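Local coordinates for protein enoyl-CoA hydratase/carnithine racemase (Magnetospirillum magneticum, PDB 4NEK) that probably shifts the double bond of enoyl-CoA esters from the delta-3 to the delta-2 position, at residues A101-G106 with G121-M126; P144-H149 with V170-G175. All coordinates share one frame; numbering follows the deposited sequence.

Interaction 1 (A101-G106 with G121-M126); sequences AAIGIG and GTRFHM
A short parallel pair of strands, 101-103 and 123-125, forms part of the crotonase-like fold, apart from the longer sheet of the chain; residues 101-106 turn at Gly104 from strand into helix 105-108. The strands keep almost the same direction (12° between their axes). Ala102 N donates to Arg123 O at 3.0 Å, nearly along the C=O axis, and Gly104 N reaches His125 O in the same way at 2.8 Å. Between them His125 N meets Ala102 O at 3.2 Å, less straight (142° at the hydrogen) and with the donor above the carbonyl plane. Ser107 OG is also hydrogen-bonded to Ala102 O, so this buried oxygen has two polar partners.

Gly104 is the N-cap of helix 105-108. In crotonase-family enzymes a backbone N-H from this helix start lines the oxyanion hole that holds the thioester carbonyl, and the turn here is probably used likewise. Glycine suits the place: the backbone of Gly104 has positive phi, and any CB on Gly106 would clash with Ile103 N.

On the face bearing Ala102 and Phe124, the small methyl Ala102 CB comes obliquely to the ring at Phe124 CD2, 4.0 Å away. Thr122 CG2 lies 3.5 Å above one face of that ring, displaced toward its rim, and Phe162 meets the ring nearly parallel.

Ala101, Ile103, Arg123 and His125 project to the other face. With CG1 beside its backbone N (chi1 -59°), Ile103 runs alongside His125, CG1 to His125 CB 4.1 Å. Its tip, Ile103 CD1, touches the guanidinium at the edge and in plane, 3.8 Å from Arg123 NH1, where the extended arginine chain crosses it obliquely. The imidazole leads away, and His125 NE2 is hydrogen-bonded to Gly159 O.

Interaction 2 (P144-H149 with V170-G175); sequences PALAGH and VGLING
The flat group that matters here is the peptide joining Val170 to Gly171, and it is met at its carbonyl oxygen by one leucine: Leu146 CB comes to 3.4 Å from Val170 O, and the branch Leu146 CD2 to 3.6 Å from the same atom. CG of Leu146 lies beside its backbone N, anti to the carbonyl carbon (chi1 -74°), which directs it toward the loop; chi2 (167°) then sets CD2 beside the oxygen and sends CD1 on to Leu172 CD1 at 4.2 Å. The two leucines cross at about a right angle, branch tip to branch tip. One residue on, the short Ala147 CB fits against the valine branch Val170 CG1, 3.6 Å away, where the two backbones come closest.

This is where the end of helix 139-147 meets the exit of helix 164-169. Gly171 ends the latter in a Schellman motif, at backbone angles where a CB would be jammed against Val170 O, hence the glycine; that CB would also point toward Leu146. Gly148, of positive phi, lets the chain turn from helix 139-147 into helix 149-156.

An alanine at Leu146 would lose both branches, and would probably loosen the hold on Leu172 and the cover over the Val170 carbonyl. Subunits meet here too: Arg150 of a neighbouring subunit donates from NE to Gly171 O and packs on Leu146, while His149 NE2 is hydrogen-bonded to Asp114 OD1 of another.

How the interactions relate
Both interactions are partly buried, with centres about 14 Å apart, and both segments of interaction 1 precede those of interaction 2 in the chain. Interaction 1, strand to strand through backbone hydrogen bonds, lies against helices and loops of its own subunit; interaction 2 lies where subunits meet, joining a helix end to a loop through aliphatic side chains packed on each other and on a backbone carbonyl. Phe124 bridges them, Phe124 CZ packing on Ile173 CG2 at 4.1 Å and Phe124 CD2 on Leu172 CD2 at 4.2 Å; Phe162 touches both Phe124 and Leu172. Glycines sit at helix boundaries in both: Gly104 before a helix, Gly171 after one, Gly148 between two.

Interaction 1 (A101-G106 with G121-M126)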
loop_
_atom_site.group_PDB
_atom_site.type_symbol
_atom_site.label_atom_id
_atom_site.label_comp_id
_atom_site.label_asym_id
_atom_site.label_seq_id
_atom_site.Cartn_x
_atom_site.Cartn_y
_atom_site.Cartn_z
ATOM N N ALA C 101 -12.467 12.713 -17.074
ATOM C CA ALA C 101 -11.864 11.934 -18.144
ATOM C C ALA C 101 -10.404 12.306 -18.422
ATOM O O ALA C 101 -10.072 13.478 -18.554
ATOM C CB ALA C 101 -12.656 12.103 -19.400
ATOM N N ALA C 102 -9.545 11.300 -18.459
ATOM C CA ALA C 102 -8.178 11.418 -18.947
ATOM C C ALA C 102 -7.929 10.264 -19.869
ATOM O O ALA C 102 -7.403 9.232 -19.490
ATOM C CB ALA C 102 -7.190 11.402 -17.807
ATOM N N ILE C 103 -8.354 10.433 -21.115
ATOM C CA ILE C 103 -8.451 9.323 -22.041
ATOM C C ILE C 103 -7.552 9.536 -23.228
ATOM O O ILE C 103 -7.373 10.648 -23.687
ATOM C CB ILE C 103 -9.881 9.129 -22.512
ATOM C CG1 ILE C 103 -10.776 8.858 -21.308
ATOM C CG2 ILE C 103 -9.970 7.976 -23.518
ATOM C CD1 ILE C 103 -12.246 8.847 -21.666
ATOM N N GLY C 104 -6.948 8.437 -23.672
ATOM C CA GLY C 104 -6.023 8.452 -24.757
ATOM C C GLY C 104 -4.859 9.332 -24.463
ATOM O O GLY C 104 -4.127 9.115 -23.511
ATOM N N ILE C 105 -4.735 10.384 -25.256
ATOM C CA ILE C 105 -3.710 11.402 -25.064
ATOM C C ILE C 105 -3.856 12.098 -23.698
ATOM O O ILE C 105 -2.895 12.537 -23.108
ATOM C CB ILE C 105 -3.724 12.399 -26.254
ATOM C CG1 ILE C 105 -2.591 13.408 -26.142
ATOM C CG2 ILE C 105 -5.044 13.152 -26.340
ATOM C CD1 ILE C 105 -1.208 12.781 -26.106
ATOM N N GLY C 106 -5.066 12.170 -23.183
ATOM C CA GLY C 106 -5.275 12.671 -21.848
ATOM C C GLY C 106 -4.499 11.886 -20.799
ATOM O O GLY C 106 -4.091 12.460 -19.802
ATOM N N GLY C 121 -12.320 11.705 -8.641
ATOM C CA GLY C 121 -13.001 10.879 -9.673
ATOM C C GLY C 121 -12.276 10.623 -10.999
ATOM O O GLY C 121 -12.871 10.155 -11.955
ATOM N N THR C 122 -10.980 10.868 -11.084
ATOM C CA THR C 122 -10.332 10.766 -12.389
ATOM C C THR C 122 -10.319 9.341 -12.938
ATOM O O THR C 122 -10.051 8.370 -12.218
ATOM C CB THR C 122 -8.901 11.259 -12.328
ATOM O OG1 THR C 122 -8.877 12.550 -11.707
ATOM C CG2 THR C 122 -8.302 11.362 -13.678
ATOM N N ARG C 123 -10.630 9.229 -14.214
ATOM C CA ARG C 123 -10.689 7.942 -14.903
ATOM C C ARG C 123 -9.653 7.936 -16.042
ATOM O O ARG C 123 -9.723 8.755 -16.946
ATOM C CB ARG C 123 -12.068 7.759 -15.429
ATOM C CG ARG C 123 -12.393 6.394 -15.951
ATOM C CD ARG C 123 -13.843 6.366 -16.443
ATOM N NE ARG C 123 -14.030 5.187 -17.262
ATOM C CZ ARG C 123 -13.868 5.117 -18.586
ATOM N NH1 ARG C 123 -13.531 6.182 -19.284
ATOM N NH2 ARG C 123 -14.038 3.951 -19.215
ATOM N N PHE C 124 -8.658 7.069 -15.932
ATOM C CA PHE C 124 -7.577 7.015 -16.904
ATOM C C PHE C 124 -7.865 5.884 -17.865
ATOM O O PHE C 124 -8.375 4.838 -17.457
ATOM C CB PHE C 124 -6.255 6.736 -16.220
ATOM C CG PHE C 124 -5.878 7.757 -15.195
ATOM C CD1 PHE C 124 -6.322 7.628 -13.895
ATOM C CD2 PHE C 124 -5.105 8.861 -15.543
ATOM C CE1 PHE C 124 -6.000 8.590 -12.948
ATOM C CE2 PHE C 124 -4.776 9.812 -14.619
ATOM C CZ PHE C 124 -5.214 9.678 -13.312
ATOM N N HIS C 125 -7.563 6.065 -19.150
ATOM C CA HIS C 125 -7.886 5.011 -20.122
ATOM C C HIS C 125 -7.062 5.150 -21.364
ATOM O O HIS C 125 -6.945 6.230 -21.885
ATOM C CB HIS C 125 -9.368 5.097 -20.471
ATOM C CG HIS C 125 -9.923 3.859 -21.075
ATOM N ND1 HIS C 125 -11.208 3.792 -21.568
ATOM C CD2 HIS C 125 -9.371 2.641 -21.292
ATOM C CE1 HIS C 125 -11.424 2.591 -22.068
ATOM N NE2 HIS C 125 -10.331 1.866 -21.896
HETATM N N MSE C 126 -6.486 4.037 -21.805
HETATM C CA MSE C 126 -5.763 3.961 -23.063
HETATM C C MSE C 126 -6.363 2.884 -23.949
HETATM O O MSE C 126 -5.775 1.827 -24.112
HETATM C CB MSE C 126 -4.323 3.636 -22.741
HETATM C CG MSE C 126 -3.715 4.878 -22.103
HETATM SE SE MSE C 126 -1.986 4.427 -21.239
HETATM C CE MSE C 126 -1.985 5.613 -19.663
#

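Interaction 2 (P144-H149 with V170-G175)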
loop_
_atom_site.group_PDB
_atom_site.type_symbol
_atom_site.label_atom_id
_atom_site.label_comp_id
_atom_site.label_asym_id
_atom_site.label_seq_id
_atom_site.Cartn_x
_atom_site.Cartn_y
_atom_site.Cartn_z
ATOM N N PRO C 144 5.235 0.610 -19.487
ATOM C CA PRO C 144 5.899 -0.558 -18.919
ATOM C C PRO C 144 6.998 -0.160 -17.969
ATOM O O PRO C 144 7.195 -0.829 -16.937
ATOM C CB PRO C 144 6.472 -1.282 -20.138
ATOM C CG PRO C 144 5.635 -0.834 -21.282
ATOM C CD PRO C 144 5.199 0.572 -20.957
ATOM N N ALA C 145 7.714 0.913 -18.287
ATOM C CA ALA C 145 8.778 1.379 -17.389
ATOM C C ALA C 145 8.191 1.760 -16.014
ATOM O O ALA C 145 8.778 1.456 -14.994
ATOM C CB ALA C 145 9.500 2.573 -17.982
ATOM N N LEU C 146 7.028 2.391 -15.987
ATOM C CA LEU C 146 6.463 2.819 -14.726
ATOM C C LEU C 146 5.787 1.720 -13.949
ATOM O O LEU C 146 5.937 1.626 -12.730
ATOM C CB LEU C 146 5.435 3.920 -14.955
ATOM C CG LEU C 146 6.014 5.301 -15.325
ATOM C CD1 LEU C 146 4.867 6.177 -15.822
ATOM C CD2 LEU C 146 6.770 5.947 -14.139
ATOM N N ALA C 147 5.020 0.905 -14.642
ATOM C CA ALA C 147 4.093 -0.018 -13.997
ATOM C C ALA C 147 4.565 -1.457 -14.022
ATOM O O ALA C 147 3.993 -2.325 -13.369
ATOM C CB ALA C 147 2.746 0.072 -14.685
ATOM N N GLY C 148 5.612 -1.716 -14.779
ATOM C CA GLY C 148 5.975 -3.088 -15.088
ATOM C C GLY C 148 5.095 -3.625 -16.210
ATOM O O GLY C 148 3.982 -3.122 -16.473
ATOM N N HIS C 149 5.587 -4.642 -16.897
ATOM C CA HIS C 149 4.960 -5.069 -18.113
ATOM C C HIS C 149 3.522 -5.579 -17.903
ATOM O O HIS C 149 2.648 -5.343 -18.718
ATOM C CB HIS C 149 5.821 -6.135 -18.771
ATOM C CG HIS C 149 5.239 -6.601 -20.044
ATOM N ND1 HIS C 149 5.319 -5.868 -21.208
ATOM C CD2 HIS C 149 4.452 -7.660 -20.316
ATOM C CE1 HIS C 149 4.641 -6.477 -22.160
ATOM N NE2 HIS C 149 4.099 -7.566 -21.643
ATOM N N VAL C 170 1.718 3.456 -9.595
ATOM C CA VAL C 170 2.752 3.287 -10.580
ATOM C C VAL C 170 3.501 4.568 -10.900
ATOM O O VAL C 170 4.351 4.560 -11.790
ATOM C CB VAL C 170 2.206 2.678 -11.883
ATOM C CG1 VAL C 170 1.419 1.418 -11.570
ATOM C CG2 VAL C 170 1.343 3.662 -12.677
ATOM N N GLY C 171 3.220 5.667 -10.195
ATOM C CA GLY C 171 4.001 6.882 -10.388
ATOM C C GLY C 171 3.596 7.725 -11.597
ATOM O O GLY C 171 4.351 8.591 -12.097
ATOM N N LEU C 172 2.369 7.530 -12.032
ATOM C CA LEU C 172 1.841 8.365 -13.089
ATOM C C LEU C 172 1.434 9.719 -12.560
ATOM O O LEU C 172 1.452 10.692 -13.283
ATOM C CB LEU C 172 0.649 7.683 -13.734
ATOM C CG LEU C 172 0.164 8.287 -15.031
ATOM C CD1 LEU C 172 1.202 8.189 -16.162
ATOM C CD2 LEU C 172 -1.100 7.569 -15.437
ATOM N N ILE C 173 1.028 9.778 -11.309
ATOM C CA ILE C 173 0.627 11.064 -10.696
ATOM C C ILE C 173 1.312 11.159 -9.349
ATOM O O ILE C 173 1.641 10.130 -8.768
ATOM C CB ILE C 173 -0.899 11.194 -10.457
ATOM C CG1 ILE C 173 -1.385 10.135 -9.478
ATOM C CG2 ILE C 173 -1.643 11.073 -11.757
ATOM C CD1 ILE C 173 -2.892 10.174 -9.267
ATOM N N ASN C 174 1.438 12.369 -8.835
ATOM C CA ASN C 174 2.035 12.560 -7.566
ATOM C C ASN C 174 1.020 12.363 -6.464
ATOM O O ASN C 174 1.398 12.007 -5.344
ATOM C CB ASN C 174 2.589 13.959 -7.447
ATOM C CG ASN C 174 3.802 14.169 -8.305
ATOM O OD1 ASN C 174 4.922 14.057 -7.853
ATOM N ND2 ASN C 174 3.583 14.450 -9.543
ATOM N N GLY C 175 -0.248 12.642 -6.711
ATOM C CA GLY C 175 -1.195 12.612 -5.619
ATOM C C GLY C 175 -2.594 12.999 -6.004
ATOM O O GLY C 175 -2.840 13.470 -7.094
#